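Local atomic coordinates of 457aa long hypothetical protein (PDB entry 2CSU), a protein that is of unknown function but combines a Rossmann-like CoA-binding domain with two domains of the succinyl-CoA ligase type. Residues Lys259-Glu262 / Ala263-Gln267; Arg75-Lys78 / Asp79-Ile82; Thr385-Glu388 / His389-Ile393. All coordinates share one frame; numbering follows the deposited sequence.

Contact 1 (Lys259-Glu262 / Ala263-Gln267); sequences KIYE and AAFKQ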
# COMPACT_ATOMS: atom_id res chain seq x y z
N LYS A 259 0.36 19.15 18.51
CA LYS A 259 -1.04 19.13 18.94
C LYS A 259 -1.78 20.39 18.49
O LYS A 259 -2.87 20.35 17.93
CB LYS A 259 -1.07 19.03 20.46
CG LYS A 259 -2.28 18.24 20.96
CD LYS A 259 -3.58 19.05 20.89
CE LYS A 259 -4.80 18.22 21.29
NZ LYS A 259 -6.02 19.03 21.12
N ILE A 260 -1.17 21.55 18.80
CA ILE A 260 -1.81 22.80 18.45
C ILE A 260 -1.88 22.99 16.91
O ILE A 260 -2.77 23.64 16.38
CB ILE A 260 -0.99 23.88 19.17
CG1 ILE A 260 -1.64 25.25 18.99
CG2 ILE A 260 0.42 23.95 18.55
CD1 ILE A 260 -2.92 25.40 19.81
N TYR A 261 -0.87 22.42 16.23
CA TYR A 261 -0.84 22.53 14.77
C TYR A 261 -2.08 21.91 14.13
O TYR A 261 -2.69 22.46 13.22
CB TYR A 261 0.41 21.81 14.27
CG TYR A 261 1.43 22.80 13.84
CD1 TYR A 261 2.35 23.30 14.75
CD2 TYR A 261 1.46 23.25 12.52
CE1 TYR A 261 3.31 24.22 14.35
CE2 TYR A 261 2.41 24.18 12.12
CZ TYR A 261 3.33 24.66 13.03
OH TYR A 261 4.28 25.58 12.63
N GLU A 262 -2.44 20.71 14.61
CA GLU A 262 -3.60 20.03 14.06
C GLU A 262 -4.88 20.85 14.24
O GLU A 262 -5.66 21.06 13.32
CB GLU A 262 -3.75 18.68 14.77
CG GLU A 262 -2.45 17.86 14.74
CD GLU A 262 -2.29 17.22 13.38
OE1 GLU A 262 -2.91 16.20 13.14
OE2 GLU A 262 -1.53 17.75 12.57
N ALA A 263 -5.09 21.39 15.44
CA ALA A 263 -6.25 22.23 15.72
C ALA A 263 -6.27 23.47 14.83
O ALA A 263 -7.33 23.88 14.36
CB ALA A 263 -6.26 22.64 17.19
N ALA A 264 -5.11 24.07 14.61
CA ALA A 264 -5.02 25.24 13.74
C ALA A 264 -5.42 24.88 12.31
O ALA A 264 -6.10 25.65 11.63
CB ALA A 264 -3.61 25.80 13.76
N PHE A 265 -4.99 23.70 11.85
CA PHE A 265 -5.33 23.26 10.49
C PHE A 265 -6.84 23.12 10.37
O PHE A 265 -7.43 23.57 9.40
CB PHE A 265 -4.68 21.92 10.15
CG PHE A 265 -3.20 21.99 9.92
CD1 PHE A 265 -2.63 23.05 9.23
CD2 PHE A 265 -2.36 20.97 10.37
CE1 PHE A 265 -1.26 23.10 8.99
CE2 PHE A 265 -0.99 21.00 10.13
CZ PHE A 265 -0.44 22.07 9.44
N LYS A 266 -7.44 22.48 11.36
CA LYS A 266 -8.88 22.24 11.38
C LYS A 266 -9.71 23.51 11.23
O LYS A 266 -10.65 23.55 10.44
CB LYS A 266 -9.28 21.54 12.68
CG LYS A 266 -8.59 20.20 12.97
CD LYS A 266 -9.08 19.06 12.08
CE LYS A 266 -8.51 17.71 12.56
NZ LYS A 266 -9.05 16.51 11.85
N GLN A 267 -9.37 24.55 11.99
CA GLN A 267 -10.12 25.81 11.95
C GLN A 267 -10.02 26.55 10.62
O GLN A 267 -10.94 27.26 10.23
CB GLN A 267 -9.66 26.72 13.10
CG GLN A 267 -9.94 26.17 14.50
CD GLN A 267 -11.43 26.19 14.86
OE1 GLN A 267 -12.11 25.17 14.82
NE2 GLN A 267 -11.93 27.37 15.23
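Residues 259-262 and 263-267 form consecutive turns of one helix, where Ala264 N, Phe265 N and Lys266 N donate to Ile260 O, Tyr261 O and Glu262 O, while the bond from Ala263 N to Lys259 O is weak. The rings of Tyr261 and Phe265 form an offset edge-to-face pair, the edge of Tyr261 toward the face of Phe265, with centroids 5.9 Å apart and planes at 61°. The closest carbons are Tyr261 CD2 and Phe265 CZ, 3.8 Å apart. The Phe265 ring lies back over the helix. Its CG sits beside the backbone N (chi1 -73°), which brings one ring face over Tyr261 O, 3.2 Å from Phe265 CD2. At the ring edge, Glu262 OE2 is 4.0 Å from Phe265 CD2, with the carboxylate almost perpendicular to the ring. Lys266 bends back alongside Glu262, and its CG lies 3.1 Å from Glu262 O. Their charged ends stay apart: Glu262 OE1 and Lys266 NZ are separated by 6.3 Å. Lys236, on strand 232-236, makes a cation-pi contact with Tyr261. Phe265 is buried against Met220 of helix 216-229 and Val272 of strand 271-273. Helix 258-267 packs beside helix 216-229 and touches the parallel strands 232-236 and 271-273.

Contact 2 (Arg75-Lys78 / Asp79-Ile82); sequences RFVK and DTLI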
# COMPACT_ATOMS: atom_id res chain seq x y z
N ARG A 75 29.83 27.62 -3.41
CA ARG A 75 30.56 28.89 -3.45
C ARG A 75 30.21 29.74 -4.68
O ARG A 75 30.49 30.92 -4.76
CB ARG A 75 32.06 28.59 -3.43
CG ARG A 75 32.52 27.88 -4.70
CD ARG A 75 34.01 27.51 -4.64
NE ARG A 75 34.43 26.86 -5.88
CZ ARG A 75 34.24 25.54 -5.99
NH1 ARG A 75 33.69 24.86 -5.00
NH2 ARG A 75 34.63 24.90 -7.10
N PHE A 76 29.51 29.18 -5.67
CA PHE A 76 29.13 29.96 -6.84
C PHE A 76 27.69 30.46 -6.85
O PHE A 76 27.33 31.30 -7.68
CB PHE A 76 29.36 29.15 -8.13
CG PHE A 76 30.78 28.71 -8.33
CD1 PHE A 76 31.81 29.64 -8.37
CD2 PHE A 76 31.08 27.37 -8.49
CE1 PHE A 76 33.14 29.23 -8.55
CE2 PHE A 76 32.39 26.95 -8.67
CZ PHE A 76 33.43 27.89 -8.70
N VAL A 77 26.85 29.95 -5.95
CA VAL A 77 25.44 30.33 -5.94
C VAL A 77 25.14 31.83 -5.85
O VAL A 77 24.22 32.32 -6.51
CB VAL A 77 24.69 29.57 -4.81
CG1 VAL A 77 23.23 30.01 -4.75
CG2 VAL A 77 24.79 28.09 -5.07
N LYS A 78 25.90 32.56 -5.05
CA LYS A 78 25.79 34.01 -4.90
C LYS A 78 25.88 34.72 -6.25
O LYS A 78 24.95 35.40 -6.69
CB LYS A 78 26.90 34.49 -3.98
CG LYS A 78 26.39 35.49 -2.94
CD LYS A 78 27.46 36.50 -2.52
CE LYS A 78 28.13 36.14 -1.19
NZ LYS A 78 28.19 37.32 -0.33
N ASP A 79 27.06 34.58 -6.82
CA ASP A 79 27.35 35.24 -8.08
C ASP A 79 26.42 34.78 -9.21
O ASP A 79 26.10 35.55 -10.11
CB ASP A 79 28.80 35.01 -8.48
CG ASP A 79 29.17 35.77 -9.74
OD1 ASP A 79 28.96 37.00 -9.77
OD2 ASP A 79 29.66 35.12 -10.70
N THR A 80 26.01 33.51 -9.18
CA THR A 80 25.10 33.02 -10.20
C THR A 80 23.75 33.69 -10.01
O THR A 80 23.08 34.07 -10.97
CB THR A 80 24.94 31.48 -10.13
OG1 THR A 80 24.56 31.09 -8.80
CG2 THR A 80 26.25 30.79 -10.50
N LEU A 81 23.34 33.84 -8.75
CA LEU A 81 22.07 34.49 -8.46
C LEU A 81 22.08 35.92 -8.97
O LEU A 81 21.12 36.37 -9.57
CB LEU A 81 21.81 34.48 -6.96
CG LEU A 81 20.49 35.14 -6.53
CD1 LEU A 81 19.32 34.27 -6.99
CD2 LEU A 81 20.45 35.27 -5.01
N ILE A 82 23.18 36.64 -8.72
CA ILE A 82 23.31 38.03 -9.17
C ILE A 82 23.25 38.08 -10.70
O ILE A 82 22.61 38.96 -11.28
CB ILE A 82 24.63 38.66 -8.66
CG1 ILE A 82 24.57 38.76 -7.12
CG2 ILE A 82 24.85 40.07 -9.27
CD1 ILE A 82 25.80 39.39 -6.47
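Asp79 meets Phe76 lightly, through its CB, which lies 4.1 Å from Phe76 O. The carboxylate turns onward along the helix: OD2 is hydrogen-bonded to Gln83 NE2, one turn later. Thr80 makes polar contact through both its backbone N and its hydroxyl. Its backbone N donates to Phe76 O at 3.0 Å. Its hydroxyl folds back on the same turn, because OG1 stands between the backbone N and the carbonyl carbon (chi1 53°). OG1 is 2.6 Å from Val77 O and 3.0 Å from Phe76 O, and the geometry leaves open which of the two the hydroxyl donates to. The methyl CG2 lies 3.1 Å from Phe76 O. Leu81 N donates to Val77 O at 2.8 Å. The Leu81 side chain meets Leu113 and Ile116 of helix 104-120. Ile82 N donates to Lys78 O at 3.0 Å, with Ile82 CG1 alongside that oxygen at 3.4 Å. Ile82 also reaches Ile116 and Tyr120. Helix 74-87 is the crossover of the beta-alpha-beta unit with strands 67-70 and 91-94, in a Rossmann-like domain. The Thr80 hydroxyl, turned back onto carbonyls of the preceding turn that also accept backbone N-H groups, is satisfied within its own helix.

Contact 3 (Thr385-Glu388 / His389-Ile393); sequences TLTE and HAEGI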
# COMPACT_ATOMS: atom_id res chain seq x y z
N THR A 385 -14.70 -10.91 -17.62
CA THR A 385 -13.47 -10.22 -17.97
C THR A 385 -12.91 -9.49 -16.75
O THR A 385 -13.55 -9.42 -15.70
CB THR A 385 -13.67 -9.20 -19.09
OG1 THR A 385 -14.37 -8.06 -18.57
CG2 THR A 385 -14.49 -9.78 -20.21
N LEU A 386 -11.72 -8.93 -16.89
CA LEU A 386 -11.07 -8.24 -15.80
C LEU A 386 -11.54 -6.80 -15.63
O LEU A 386 -11.21 -6.14 -14.63
CB LEU A 386 -9.55 -8.25 -16.01
CG LEU A 386 -8.86 -9.61 -16.14
CD1 LEU A 386 -7.47 -9.43 -16.69
CD2 LEU A 386 -8.83 -10.29 -14.80
N THR A 387 -12.32 -6.32 -16.59
CA THR A 387 -12.78 -4.93 -16.56
C THR A 387 -14.28 -4.72 -16.68
O THR A 387 -14.74 -3.58 -16.61
CB THR A 387 -12.15 -4.13 -17.71
OG1 THR A 387 -12.68 -4.60 -18.95
CG2 THR A 387 -10.64 -4.29 -17.73
N GLU A 388 -15.06 -5.77 -16.85
CA GLU A 388 -16.49 -5.56 -17.03
C GLU A 388 -17.18 -4.88 -15.87
O GLU A 388 -18.04 -4.01 -16.08
CB GLU A 388 -17.19 -6.88 -17.39
CG GLU A 388 -17.05 -8.03 -16.40
CD GLU A 388 -17.74 -9.29 -16.90
OE1 GLU A 388 -17.20 -9.96 -17.81
OE2 GLU A 388 -18.85 -9.60 -16.40
N HIS A 389 -16.81 -5.24 -14.65
CA HIS A 389 -17.44 -4.64 -13.48
C HIS A 389 -17.15 -3.15 -13.48
O HIS A 389 -18.04 -2.34 -13.25
CB HIS A 389 -16.93 -5.35 -12.24
CG HIS A 389 -16.85 -6.84 -12.41
ND1 HIS A 389 -15.78 -7.46 -13.02
CD2 HIS A 389 -17.75 -7.82 -12.16
CE1 HIS A 389 -16.03 -8.75 -13.14
NE2 HIS A 389 -17.22 -8.99 -12.62
N ALA A 390 -15.90 -2.77 -13.74
CA ALA A 390 -15.56 -1.36 -13.81
C ALA A 390 -16.38 -0.71 -14.93
O ALA A 390 -17.03 0.32 -14.72
CB ALA A 390 -14.09 -1.19 -14.08
N GLU A 391 -16.36 -1.31 -16.11
CA GLU A 391 -17.13 -0.77 -17.23
C GLU A 391 -18.55 -0.53 -16.75
O GLU A 391 -19.12 0.53 -16.98
CB GLU A 391 -17.12 -1.74 -18.41
CG GLU A 391 -15.76 -1.88 -19.07
CD GLU A 391 -15.63 -3.13 -19.90
OE1 GLU A 391 -14.49 -3.48 -20.28
OE2 GLU A 391 -16.67 -3.78 -20.17
N GLY A 392 -19.11 -1.53 -16.08
CA GLY A 392 -20.46 -1.39 -15.55
C GLY A 392 -20.62 -0.19 -14.63
O GLY A 392 -21.67 0.43 -14.61
N ILE A 393 -19.58 0.13 -13.86
CA ILE A 393 -19.64 1.28 -12.95
C ILE A 393 -19.67 2.56 -13.77
O ILE A 393 -20.51 3.45 -13.58
CB ILE A 393 -18.37 1.38 -12.05
CG1 ILE A 393 -18.26 0.16 -11.12
CG2 ILE A 393 -18.41 2.69 -11.25
CD1 ILE A 393 -19.37 0.03 -10.18
O HOH W 1 -13.71 -4.93 -13.48
O HOH W 2 -19.83 -4.49 -18.96
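Thr387 and Glu391 meet through both backbone and side chain, as the loop 385-387 enters the helix. Among the hydrogen bonds, Glu391 N donates to Thr387 O at 2.8 Å, almost straight at 174°. Thr387 OG1 donates to Glu391 OE1 at 2.5 Å, a short bond that reaches the oxygen from above the carboxylate plane, 50° out of it. The extended Glu391 chain runs back past Thr387 O to make this bond. Gly392 N donates to Glu388 O at 2.7 Å. Within the first segment, Thr385 N donates to Glu388 OE1 at 2.7 Å, and Glu388 N returns a weak bond to Thr385 OG1. Gly353 N holds the other oxygen, Glu388 OE2, so both carboxylate oxygens have partners. Among the ring contacts, Glu388 CG lies over one face of His389 in a CH-pi contact, 3.8 Å from the ring centroid. With chi1 at 58°, CG stands between the backbone N and the carbonyl carbon, the position from which it reaches the imidazole face. At the ring edge, His389 CE1 is 3.6 Å from Thr385 O. Tyr356 also meets this ring, with steeply inclined planes. One water links the loop to the first turn: it donates to Leu386 O, accepts from Ala390 N and lies in the ring plane near His389 ND1. Thr385 and Glu388 thus exchange side-chain-to-backbone bonds at the start of the helix, while the N-cap residue, Thr387, spends its hydroxyl on Glu391. Helix 388-400 is the crossover of a beta-alpha-beta unit between the parallel strands 371-377 and 406-411.

How the contacts relate
The three contacts are local helix contacts in three different parts of the chain, in the order contact 2, contact 1, contact 3. Contact 2 belongs to the CoA binding domain, contact 1 to the flavodoxin-like domain and contact 3 to the Ligase-CoA domain. None touches another. The centres of contacts 1 and 2 are about 39 Å apart, and those of contacts 1 and 3 about 42 Å apart. Contacts 2 and 3 lie on opposite sides of the chain's centre, with their own centres about 57 Å apart. Contact 3 includes a loop. Each helix lies in the chain between two strands that pair in parallel, though for contact 1 part of the preceding link is not modelled.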